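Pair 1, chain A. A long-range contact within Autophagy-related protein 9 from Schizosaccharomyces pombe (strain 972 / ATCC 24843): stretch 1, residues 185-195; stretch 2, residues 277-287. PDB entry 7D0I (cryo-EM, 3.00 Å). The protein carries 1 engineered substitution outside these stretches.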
# COMPACT_ATOMS: atom_id res chain seq x y z
N SER A 185 42.75 -0.56 12.16
CA SER A 185 42.91 -1.47 13.28
C SER A 185 42.18 -0.98 14.52
O SER A 185 41.68 -1.78 15.30
CB SER A 185 44.39 -1.68 13.59
OG SER A 185 44.94 -0.52 14.20
N PHE A 186 42.09 0.34 14.70
CA PHE A 186 41.32 0.86 15.83
C PHE A 186 39.85 0.49 15.70
O PHE A 186 39.22 0.07 16.68
CB PHE A 186 41.48 2.38 15.93
CG PHE A 186 40.57 3.01 16.92
CD1 PHE A 186 40.82 2.90 18.27
CD2 PHE A 186 39.46 3.72 16.51
CE1 PHE A 186 39.98 3.48 19.19
CE2 PHE A 186 38.62 4.30 17.42
CZ PHE A 186 38.87 4.18 18.76
N LEU A 187 39.28 0.65 14.51
CA LEU A 187 37.88 0.28 14.31
C LEU A 187 37.68 -1.22 14.45
O LEU A 187 36.67 -1.67 14.98
CB LEU A 187 37.41 0.75 12.94
CG LEU A 187 37.10 2.23 12.80
CD1 LEU A 187 36.73 2.53 11.38
CD2 LEU A 187 35.96 2.59 13.72
N GLN A 188 38.65 -2.02 13.99
CA GLN A 188 38.54 -3.46 14.16
C GLN A 188 38.58 -3.84 15.63
O GLN A 188 37.89 -4.77 16.05
CB GLN A 188 39.65 -4.18 13.40
CG GLN A 188 39.57 -4.04 11.91
CD GLN A 188 40.62 -4.86 11.21
OE1 GLN A 188 41.13 -5.83 11.75
NE2 GLN A 188 40.96 -4.47 9.99
N GLN A 189 39.37 -3.13 16.43
CA GLN A 189 39.42 -3.43 17.85
C GLN A 189 38.15 -2.98 18.56
O GLN A 189 37.67 -3.67 19.46
CB GLN A 189 40.64 -2.78 18.49
CG GLN A 189 41.93 -3.46 18.14
CD GLN A 189 43.12 -2.75 18.72
OE1 GLN A 189 42.97 -1.88 19.58
NE2 GLN A 189 44.31 -3.10 18.26
N VAL A 190 37.61 -1.83 18.17
CA VAL A 190 36.30 -1.43 18.68
C VAL A 190 35.27 -2.51 18.39
O VAL A 190 34.48 -2.90 19.26
CB VAL A 190 35.89 -0.08 18.06
CG1 VAL A 190 34.42 0.16 18.27
CG2 VAL A 190 36.68 1.03 18.67
N TYR A 191 35.29 -3.05 17.17
CA TYR A 191 34.29 -4.05 16.80
C TYR A 191 34.49 -5.35 17.55
O TYR A 191 33.52 -5.97 17.98
CB TYR A 191 34.32 -4.30 15.30
CG TYR A 191 33.31 -5.31 14.87
CD1 TYR A 191 31.97 -5.01 14.85
CD2 TYR A 191 33.69 -6.59 14.52
CE1 TYR A 191 31.04 -5.93 14.48
CE2 TYR A 191 32.77 -7.52 14.15
CZ TYR A 191 31.45 -7.18 14.13
OH TYR A 191 30.52 -8.10 13.76
N THR A 192 35.73 -5.81 17.71
CA THR A 192 35.94 -7.06 18.42
C THR A 192 35.76 -6.90 19.92
O THR A 192 35.54 -7.90 20.61
CB THR A 192 37.31 -7.63 18.14
OG1 THR A 192 38.31 -6.76 18.65
CG2 THR A 192 37.50 -7.80 16.66
N TYR A 193 35.85 -5.69 20.45
CA TYR A 193 35.45 -5.47 21.83
C TYR A 193 33.94 -5.47 21.96
O TYR A 193 33.41 -5.88 22.99
CB TYR A 193 36.03 -4.17 22.36
CG TYR A 193 35.79 -3.96 23.83
CD1 TYR A 193 36.68 -4.46 24.76
CD2 TYR A 193 34.69 -3.26 24.28
CE1 TYR A 193 36.46 -4.28 26.10
CE2 TYR A 193 34.47 -3.08 25.61
CZ TYR A 193 35.36 -3.59 26.52
OH TYR A 193 35.14 -3.40 27.86
N TYR A 194 33.24 -5.00 20.93
CA TYR A 194 31.78 -5.09 20.95
C TYR A 194 31.32 -6.54 20.89
O TYR A 194 30.52 -6.98 21.71
CB TYR A 194 31.19 -4.30 19.80
CG TYR A 194 29.76 -4.68 19.53
CD1 TYR A 194 28.78 -4.42 20.46
CD2 TYR A 194 29.40 -5.29 18.35
CE1 TYR A 194 27.49 -4.77 20.23
CE2 TYR A 194 28.10 -5.64 18.11
CZ TYR A 194 27.15 -5.37 19.06
OH TYR A 194 25.85 -5.72 18.83
N THR A 195 31.81 -7.30 19.90
CA THR A 195 31.35 -8.68 19.75
C THR A 195 31.85 -9.59 20.85
O THR A 195 31.23 -10.62 21.12
CB THR A 195 31.78 -9.24 18.40
OG1 THR A 195 33.20 -9.28 18.33
CG2 THR A 195 31.26 -8.38 17.30
N PRO A 277 46.28 -5.41 28.35
CA PRO A 277 46.28 -3.93 28.42
C PRO A 277 45.56 -3.24 27.28
O PRO A 277 44.92 -2.20 27.49
CB PRO A 277 47.78 -3.59 28.42
CG PRO A 277 48.42 -4.78 29.00
CD PRO A 277 47.64 -5.94 28.48
N ARG A 278 45.65 -3.78 26.06
CA ARG A 278 44.89 -3.21 24.96
C ARG A 278 43.40 -3.31 25.21
O ARG A 278 42.63 -2.38 24.90
CB ARG A 278 45.27 -3.91 23.66
CG ARG A 278 44.51 -3.44 22.45
CD ARG A 278 44.67 -4.42 21.31
NE ARG A 278 44.20 -5.76 21.67
CZ ARG A 278 42.93 -6.13 21.67
NH1 ARG A 278 42.60 -7.36 22.01
NH2 ARG A 278 41.98 -5.26 21.36
N LEU A 279 42.96 -4.42 25.79
CA LEU A 279 41.57 -4.55 26.21
C LEU A 279 41.20 -3.47 27.22
O LEU A 279 40.10 -2.92 27.17
CB LEU A 279 41.31 -5.93 26.81
CG LEU A 279 41.20 -7.08 25.83
CD1 LEU A 279 40.86 -8.34 26.58
CD2 LEU A 279 40.13 -6.76 24.82
N TRP A 280 42.11 -3.16 28.14
CA TRP A 280 41.78 -2.12 29.11
C TRP A 280 41.66 -0.75 28.44
O TRP A 280 40.77 0.03 28.77
CB TRP A 280 42.82 -2.06 30.22
CG TRP A 280 42.37 -1.18 31.33
CD1 TRP A 280 42.60 0.16 31.46
CD2 TRP A 280 41.58 -1.56 32.45
NE1 TRP A 280 42.01 0.63 32.61
CE2 TRP A 280 41.37 -0.41 33.23
CE3 TRP A 280 41.02 -2.77 32.88
CZ2 TRP A 280 40.64 -0.43 34.41
CZ3 TRP A 280 40.30 -2.79 34.04
CH2 TRP A 280 40.11 -1.63 34.80
N GLN A 281 42.57 -0.45 27.51
CA GLN A 281 42.47 0.80 26.77
C GLN A 281 41.13 0.90 26.05
O GLN A 281 40.47 1.95 26.08
CB GLN A 281 43.61 0.91 25.76
CG GLN A 281 44.99 0.92 26.37
CD GLN A 281 45.33 2.25 27.01
OE1 GLN A 281 44.64 3.25 26.80
NE2 GLN A 281 46.40 2.27 27.80
N MET A 282 40.69 -0.20 25.43
CA MET A 282 39.43 -0.16 24.70
C MET A 282 38.24 -0.07 25.64
O MET A 282 37.25 0.59 25.32
CB MET A 282 39.31 -1.38 23.80
CG MET A 282 38.12 -1.33 22.86
SD MET A 282 38.07 0.16 21.87
CE MET A 282 39.62 0.01 20.99
N ARG A 283 38.31 -0.71 26.81
CA ARG A 283 37.24 -0.57 27.79
C ARG A 283 37.12 0.87 28.27
O ARG A 283 36.00 1.38 28.44
CB ARG A 283 37.49 -1.50 28.97
CG ARG A 283 36.54 -1.28 30.12
CD ARG A 283 36.87 -2.18 31.29
NE ARG A 283 36.06 -1.87 32.46
CZ ARG A 283 36.36 -0.91 33.34
NH1 ARG A 283 37.45 -0.19 33.17
NH2 ARG A 283 35.57 -0.69 34.37
N GLU A 284 38.25 1.53 28.49
CA GLU A 284 38.20 2.94 28.85
C GLU A 284 37.59 3.77 27.73
O GLU A 284 36.75 4.64 27.98
CB GLU A 284 39.60 3.45 29.19
CG GLU A 284 40.14 2.92 30.50
CD GLU A 284 39.29 3.32 31.69
OE1 GLU A 284 38.67 4.40 31.65
OE2 GLU A 284 39.23 2.54 32.66
N PHE A 285 37.99 3.51 26.48
CA PHE A 285 37.39 4.24 25.37
C PHE A 285 35.89 4.01 25.28
O PHE A 285 35.15 4.90 24.86
CB PHE A 285 38.06 3.85 24.05
CG PHE A 285 37.43 4.48 22.85
CD1 PHE A 285 36.49 3.80 22.11
CD2 PHE A 285 37.78 5.75 22.46
CE1 PHE A 285 35.91 4.38 21.00
CE2 PHE A 285 37.20 6.34 21.36
CZ PHE A 285 36.26 5.65 20.63
N TYR A 286 35.43 2.82 25.65
CA TYR A 286 34.00 2.53 25.58
C TYR A 286 33.25 3.25 26.68
O TYR A 286 32.20 3.86 26.43
CB TYR A 286 33.76 1.02 25.67
CG TYR A 286 33.46 0.39 24.34
CD1 TYR A 286 32.16 0.13 23.95
CD2 TYR A 286 34.47 0.05 23.46
CE1 TYR A 286 31.88 -0.44 22.74
CE2 TYR A 286 34.20 -0.52 22.26
CZ TYR A 286 32.91 -0.76 21.90
OH TYR A 286 32.65 -1.33 20.69
N ILE A 287 33.76 3.21 27.91
CA ILE A 287 33.04 3.81 29.03
C ILE A 287 33.07 5.33 28.94
O ILE A 287 32.03 5.99 29.03
CB ILE A 287 33.62 3.33 30.37
CG1 ILE A 287 33.52 1.81 30.48
CG2 ILE A 287 32.88 3.98 31.51
CD1 ILE A 287 34.07 1.27 31.77

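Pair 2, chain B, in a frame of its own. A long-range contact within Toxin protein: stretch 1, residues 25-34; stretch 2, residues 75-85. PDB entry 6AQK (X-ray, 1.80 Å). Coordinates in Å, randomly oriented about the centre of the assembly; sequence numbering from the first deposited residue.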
# COMPACT_ATOMS: atom_id res chain seq x y z
N GLY B 25 13.39 -0.94 10.18
CA GLY B 25 12.82 -1.38 11.46
C GLY B 25 11.89 -0.35 12.11
O GLY B 25 11.13 -0.71 13.00
N GLU B 26 11.90 0.91 11.66
CA GLU B 26 10.92 1.89 12.17
C GLU B 26 9.64 1.94 11.38
O GLU B 26 8.75 2.75 11.69
CB GLU B 26 11.55 3.23 12.19
CG GLU B 26 12.74 3.17 13.13
CD GLU B 26 12.87 4.47 13.84
OE1 GLU B 26 13.31 5.39 13.18
OE2 GLU B 26 12.45 4.57 15.02
N TYR B 27 9.49 1.05 10.42
CA TYR B 27 8.23 0.92 9.68
C TYR B 27 6.93 1.02 10.55
O TYR B 27 6.03 1.77 10.20
CB TYR B 27 8.23 -0.33 8.85
CG TYR B 27 6.92 -0.66 8.18
CD1 TYR B 27 6.53 0.04 7.05
CD2 TYR B 27 6.06 -1.67 8.68
CE1 TYR B 27 5.32 -0.23 6.42
CE2 TYR B 27 4.83 -1.93 8.04
CZ TYR B 27 4.49 -1.20 6.91
OH TYR B 27 3.34 -1.35 6.22
N PRO B 28 6.84 0.28 11.66
CA PRO B 28 5.62 0.38 12.49
C PRO B 28 5.23 1.81 12.91
O PRO B 28 4.05 2.11 12.99
CB PRO B 28 5.99 -0.46 13.74
CG PRO B 28 6.99 -1.46 13.24
CD PRO B 28 7.82 -0.64 12.30
N TYR B 29 6.22 2.65 13.18
CA TYR B 29 5.96 4.06 13.51
C TYR B 29 5.33 4.79 12.28
O TYR B 29 4.39 5.53 12.40
CB TYR B 29 7.24 4.77 13.91
CG TYR B 29 7.70 4.36 15.30
CD1 TYR B 29 7.22 4.98 16.40
CD2 TYR B 29 8.59 3.27 15.48
CE1 TYR B 29 7.64 4.60 17.68
CE2 TYR B 29 9.01 2.88 16.76
CZ TYR B 29 8.53 3.56 17.83
OH TYR B 29 8.87 3.20 19.09
N TYR B 30 5.88 4.55 11.12
CA TYR B 30 5.40 5.22 9.86
C TYR B 30 4.04 4.70 9.43
O TYR B 30 3.12 5.48 9.04
CB TYR B 30 6.46 5.03 8.70
CG TYR B 30 7.61 5.95 8.96
CD1 TYR B 30 8.62 5.59 9.85
CD2 TYR B 30 7.65 7.23 8.40
CE1 TYR B 30 9.64 6.46 10.18
CE2 TYR B 30 8.66 8.12 8.73
CZ TYR B 30 9.65 7.72 9.64
OH TYR B 30 10.66 8.53 9.98
N SER B 31 3.91 3.37 9.49
CA SER B 31 2.66 2.74 9.15
C SER B 31 1.52 3.20 10.09
O SER B 31 0.46 3.60 9.65
CB SER B 31 2.79 1.22 9.22
OG SER B 31 1.58 0.67 8.74
N SER B 32 1.78 3.19 11.40
CA SER B 32 0.80 3.60 12.35
C SER B 32 0.43 5.10 12.26
O SER B 32 -0.75 5.49 12.50
CB SER B 32 1.23 3.14 13.76
OG SER B 32 2.37 3.83 14.21
N PHE B 33 1.40 5.94 11.89
CA PHE B 33 1.17 7.35 11.67
C PHE B 33 0.17 7.52 10.46
O PHE B 33 -0.80 8.31 10.56
CB PHE B 33 2.47 8.03 11.33
CG PHE B 33 2.41 9.55 11.25
CD1 PHE B 33 2.02 10.23 10.06
CD2 PHE B 33 2.89 10.32 12.29
CE1 PHE B 33 1.99 11.62 10.01
CE2 PHE B 33 2.90 11.69 12.21
CZ PHE B 33 2.43 12.35 11.07
N THR B 34 0.37 6.80 9.37
CA THR B 34 -0.46 7.02 8.21
C THR B 34 -1.84 6.40 8.46
O THR B 34 -2.85 6.92 7.93
CB THR B 34 0.18 6.60 6.87
OG1 THR B 34 0.49 5.19 6.84
CG2 THR B 34 1.44 7.42 6.59
N ASP B 75 8.13 14.41 20.16
CA ASP B 75 9.41 14.30 19.40
C ASP B 75 9.32 13.30 18.23
O ASP B 75 9.85 13.53 17.14
CB ASP B 75 10.60 13.84 20.26
CG ASP B 75 10.97 14.85 21.35
OD1 ASP B 75 10.67 16.05 21.18
OD2 ASP B 75 11.56 14.44 22.37
N LYS B 76 8.69 12.16 18.49
CA LYS B 76 8.62 11.18 17.46
C LYS B 76 7.64 11.71 16.40
O LYS B 76 7.86 11.52 15.17
CB LYS B 76 8.25 9.84 18.06
CG LYS B 76 8.53 8.65 17.20
CD LYS B 76 10.01 8.43 17.08
CE LYS B 76 10.29 7.18 16.29
NZ LYS B 76 11.75 6.89 16.25
N PHE B 77 6.62 12.46 16.85
CA PHE B 77 5.65 13.08 15.94
C PHE B 77 6.39 13.97 14.96
O PHE B 77 6.17 13.92 13.75
CB PHE B 77 4.56 13.89 16.69
CG PHE B 77 3.62 14.62 15.77
CD1 PHE B 77 2.54 13.97 15.21
CD2 PHE B 77 3.85 15.93 15.41
CE1 PHE B 77 1.70 14.62 14.30
CE2 PHE B 77 3.03 16.59 14.51
CZ PHE B 77 1.95 15.94 13.95
N ILE B 78 7.25 14.84 15.50
CA ILE B 78 7.99 15.78 14.65
C ILE B 78 8.93 15.07 13.70
O ILE B 78 9.02 15.45 12.53
CB ILE B 78 8.71 16.87 15.49
CG1 ILE B 78 7.67 17.74 16.21
CG2 ILE B 78 9.58 17.74 14.58
CD1 ILE B 78 6.74 18.55 15.30
N GLU B 79 9.60 14.02 14.19
CA GLU B 79 10.52 13.28 13.35
C GLU B 79 9.81 12.63 12.12
O GLU B 79 10.29 12.74 10.96
CB GLU B 79 11.26 12.27 14.20
CG GLU B 79 12.31 11.40 13.50
CD GLU B 79 12.66 10.17 14.34
OE1 GLU B 79 12.48 10.16 15.57
OE2 GLU B 79 13.13 9.17 13.78
N VAL B 80 8.70 11.95 12.40
CA VAL B 80 7.95 11.22 11.39
C VAL B 80 7.37 12.21 10.36
O VAL B 80 7.51 12.01 9.17
CB VAL B 80 6.92 10.28 12.00
CG1 VAL B 80 5.99 9.73 10.87
CG2 VAL B 80 7.61 9.17 12.82
N GLN B 81 6.76 13.31 10.83
CA GLN B 81 6.20 14.33 9.94
C GLN B 81 7.26 14.92 8.99
O GLN B 81 7.04 15.04 7.79
CB GLN B 81 5.48 15.42 10.78
CG GLN B 81 4.77 16.45 9.97
CD GLN B 81 4.17 17.54 10.83
OE1 GLN B 81 4.90 18.16 11.60
NE2 GLN B 81 2.82 17.73 10.74
N LYS B 82 8.44 15.30 9.52
CA LYS B 82 9.49 15.83 8.70
C LYS B 82 10.01 14.80 7.69
O LYS B 82 10.27 15.13 6.55
CB LYS B 82 10.65 16.33 9.58
CG LYS B 82 10.24 17.47 10.50
N THR B 83 10.08 13.53 8.09
CA THR B 83 10.63 12.49 7.22
C THR B 83 9.68 12.31 6.04
O THR B 83 10.15 12.23 4.94
CB THR B 83 10.86 11.19 7.99
OG1 THR B 83 11.94 11.37 8.90
CG2 THR B 83 11.33 10.11 7.11
N LEU B 84 8.37 12.31 6.33
CA LEU B 84 7.34 12.20 5.26
C LEU B 84 7.50 13.34 4.25
O LEU B 84 7.51 13.10 3.06
CB LEU B 84 5.93 12.10 5.81
CG LEU B 84 5.59 10.83 6.56
CD1 LEU B 84 4.26 10.98 7.28
CD2 LEU B 84 5.57 9.58 5.66
N GLY B 85 7.71 14.55 4.78
CA GLY B 85 8.06 15.75 4.03
C GLY B 85 9.26 15.60 3.15
O GLY B 85 9.20 15.87 1.93

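What backbone arrangement do the two contacts share? In each, two helices cross almost at right angles, with 84° between their N-to-C directions in pair 1 and 83° in pair 2, and their axes approach to 10.4 and 10.6 Å. Fourteen central residues superpose with an RMSD of 0.4 Å. The crossing point matches as well: A:Val190 and A:Met282 have CA atoms 6.9 Å apart, and their counterparts B:Tyr30 and B:Val80 have CA atoms 6.7 Å apart. The buried surface is similar, 603 against 570 Å².

Where do both contacts place an aromatic knob? A:Tyr193 matches B:Phe33, both residues have chi1 in the t well and a CA-to-CB bond directed toward the other stretch, and each fits as a knob among four residues at matched positions. The neighbours differ in character. A:Tyr193 CB lies 3.6 Å from A:Met282 CG, and its ring meets that of A:Tyr286 obliquely, with centroids 4.8 Å apart. B:Phe33 instead takes B:Val80 CG1 over its face, 3.8 Å from the ring centroid, while its CE1 lies 3.6 Å from B:Leu84 CD1. The oblique aromatic partner of B:Phe33 is B:Phe77, at the position of A:Leu279.

How is the crossing point filled when large and small residues trade sides? In pair 1 the long side chain comes from the second helix: A:Met282 is a knob among A:Phe186, A:Gln189, A:Val190 and A:Tyr193, its SD 3.6 Å from A:Val190 CG2. In pair 2 the larger residue is on the first helix. B:Tyr30 reaches past the compact B:Val80, with B:Tyr30 CE2 3.8 Å from B:Val80 CG1, and sits among B:Glu79, B:Val80, B:Thr83 and B:Leu84. A:Tyr286, matching B:Leu84, sends its hydroxyl back to the first helix, where A:Tyr286 OH donates a hydrogen bond to A:Val190 O at 2.8 Å.

What happens toward the start of the first stretch? Pair 1 uses aromatic packing: the edge of A:Phe186 meets the face of A:Phe285, with planes at 84° and A:Phe186 CZ 3.5 Å from A:Phe285 CZ. The position of A:Phe186 belongs to B:Glu26 in pair 2, just before the helix, and charge takes over. B:Lys76 NZ donates to B:Glu26 OE2 at 2.7 Å in a salt bridge, and also lies over the face of B:Tyr29, 4.7 Å from the ring centroid. One lysine thus combines ionic and cation-pi contacts, whereas at the matched positions A:Gln189 NE2 approaches A:Arg278 CD at 3.3 Å.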